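Fimbrial subunit type 1 (Actinomyces oris, PDB 3UXF) serves as the major subunit of the type 1 fimbriae displayed on the bacterial cell wall. Local coordinates at residues A[268-273]-A[328-333]. Residues are numbered along the deposited sequence; the frame is centred on the assembly and turned at random.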
# COMPACT_ATOMS: atom_id res chain seq x y z
N HIS A 268 12.82 -3.91 -13.09
CA HIS A 268 12.81 -3.08 -11.88
C HIS A 268 14.06 -3.42 -11.12
O HIS A 268 14.74 -4.41 -11.43
CB HIS A 268 11.64 -3.51 -10.99
CG HIS A 268 10.33 -3.46 -11.69
ND1 HIS A 268 9.80 -4.54 -12.36
CD2 HIS A 268 9.41 -2.47 -11.79
CE1 HIS A 268 8.62 -4.21 -12.85
NE2 HIS A 268 8.36 -2.96 -12.51
N ASN A 269 14.36 -2.64 -10.10
CA ASN A 269 15.30 -3.09 -9.09
C ASN A 269 14.55 -3.39 -7.81
O ASN A 269 13.31 -3.34 -7.79
CB ASN A 269 16.38 -2.05 -8.84
CG ASN A 269 17.17 -1.77 -10.09
OD1 ASN A 269 17.50 -2.69 -10.82
ND2 ASN A 269 17.47 -0.50 -10.34
N TRP A 270 15.30 -3.81 -6.80
CA TRP A 270 14.67 -4.44 -5.64
C TRP A 270 15.38 -4.04 -4.35
O TRP A 270 16.60 -3.91 -4.30
CB TRP A 270 14.72 -5.96 -5.77
CG TRP A 270 13.99 -6.45 -6.93
CD1 TRP A 270 14.51 -6.74 -8.17
CD2 TRP A 270 12.59 -6.74 -7.00
NE1 TRP A 270 13.52 -7.18 -9.00
CE2 TRP A 270 12.33 -7.19 -8.32
CE3 TRP A 270 11.53 -6.66 -6.09
CZ2 TRP A 270 11.05 -7.57 -8.75
CZ3 TRP A 270 10.25 -7.05 -6.53
CH2 TRP A 270 10.03 -7.49 -7.85
N ALA A 271 14.59 -3.77 -3.30
CA ALA A 271 15.15 -3.44 -2.00
C ALA A 271 14.39 -4.25 -0.97
O ALA A 271 13.16 -4.20 -0.94
CB ALA A 271 14.97 -1.97 -1.69
N THR A 272 15.10 -5.00 -0.13
CA THR A 272 14.46 -5.77 0.92
C THR A 272 14.97 -5.27 2.27
O THR A 272 16.20 -5.16 2.48
CB THR A 272 14.84 -7.25 0.81
OG1 THR A 272 14.37 -7.75 -0.45
CG2 THR A 272 14.16 -8.07 1.92
N ILE A 273 14.05 -4.98 3.18
CA ILE A 273 14.41 -4.78 4.58
C ILE A 273 14.15 -6.11 5.26
O ILE A 273 13.02 -6.59 5.29
CB ILE A 273 13.59 -3.64 5.24
CG1 ILE A 273 13.94 -2.28 4.64
CG2 ILE A 273 13.76 -3.65 6.77
CD1 ILE A 273 15.31 -1.78 4.95
N PHE A 328 7.23 -18.74 0.09
CA PHE A 328 7.87 -17.46 -0.20
C PHE A 328 9.31 -17.69 -0.65
O PHE A 328 10.25 -17.69 0.15
CB PHE A 328 7.84 -16.54 1.03
CG PHE A 328 6.45 -16.26 1.55
CD1 PHE A 328 5.51 -15.56 0.80
CD2 PHE A 328 6.07 -16.71 2.82
CE1 PHE A 328 4.22 -15.32 1.28
CE2 PHE A 328 4.79 -16.46 3.32
CZ PHE A 328 3.87 -15.77 2.55
N THR A 329 9.48 -17.91 -1.95
CA THR A 329 10.80 -18.28 -2.45
C THR A 329 11.71 -17.10 -2.76
O THR A 329 12.86 -17.28 -3.09
CB THR A 329 10.70 -19.17 -3.69
OG1 THR A 329 9.91 -18.50 -4.67
CG2 THR A 329 10.03 -20.51 -3.32
N TRP A 330 11.19 -15.87 -2.63
CA TRP A 330 12.03 -14.69 -2.74
C TRP A 330 13.41 -14.83 -2.13
O TRP A 330 13.56 -15.22 -0.97
CB TRP A 330 11.33 -13.51 -2.08
CG TRP A 330 12.11 -12.22 -2.12
CD1 TRP A 330 12.65 -11.56 -1.06
CD2 TRP A 330 12.41 -11.44 -3.29
NE1 TRP A 330 13.27 -10.40 -1.49
CE2 TRP A 330 13.13 -10.31 -2.86
CE3 TRP A 330 12.14 -11.60 -4.65
CZ2 TRP A 330 13.59 -9.34 -3.73
CZ3 TRP A 330 12.58 -10.61 -5.52
CH2 TRP A 330 13.29 -9.50 -5.05
N ASP A 331 14.43 -14.47 -2.89
CA ASP A 331 15.78 -14.39 -2.37
C ASP A 331 16.26 -12.95 -2.61
O ASP A 331 16.45 -12.54 -3.74
CB ASP A 331 16.68 -15.34 -3.15
CG ASP A 331 18.12 -15.24 -2.73
OD1 ASP A 331 18.51 -14.32 -1.96
OD2 ASP A 331 18.90 -16.12 -3.17
N PRO A 332 16.42 -12.17 -1.53
CA PRO A 332 16.68 -10.73 -1.71
C PRO A 332 17.92 -10.43 -2.54
O PRO A 332 18.04 -9.36 -3.12
CB PRO A 332 16.92 -10.22 -0.28
CG PRO A 332 16.35 -11.26 0.62
CD PRO A 332 16.21 -12.56 -0.12
N ASN A 333 18.85 -11.38 -2.54
CA ASN A 333 20.10 -11.21 -3.25
C ASN A 333 20.02 -11.73 -4.66
O ASN A 333 20.91 -11.45 -5.45
CB ASN A 333 21.22 -11.95 -2.50
CG ASN A 333 21.73 -11.15 -1.34
OD1 ASN A 333 22.26 -10.06 -1.52
ND2 ASN A 333 21.53 -11.66 -0.13
O HOH W 1 16.29 -7.19 -2.35
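T272 and P332 mark the nearest backbone approach, 6.0 Å between their CA atoms, where the strand residues of 268-273 are met by the irregular loop 328-333. The loop lies over one face of the strand; W270 and T272, two residues apart, point their side chains at it, and A271 between them points away.

The polar link is indole to hydroxyl. W330 NE1 donates to T272 OG1 over 3.1 Å, with an N-H...O angle of 152° and the oxygen close to the ring plane. Set anti to its carbonyl carbon, OG1 also donates to a water at 2.8 Å, and this water in turn donates to P332 O, so one hydroxyl ties the strand to the loop twice. P332 packs beside the same threonine, with P332 CB 3.6 Å from T272 OG1.

In fold terms, strand 269-275 is flanked by strands 224-229 and 258-264 in a sheet of the middle part of this elongated beta-sandwich pilin, and 328-333, part of the long connection between strands 312-321 and 344-362, lies against that sheet. R222 hydrogen-bonds the carbonyl oxygens of F328 and W330 through NH1 and NH2, while V226 and I321 touch the W330 side chain.

Farther along the indole, the benzo end of W330 reaches over one face of W270: W330 CH2 stands 3.5 Å from W270 CD2, displaced toward the rim. The six-membered rings are inclined at 54°, an oblique aromatic contact. W330 gets there with CG anti to its backbone N (chi1 179°), which carries the indole across to the strand.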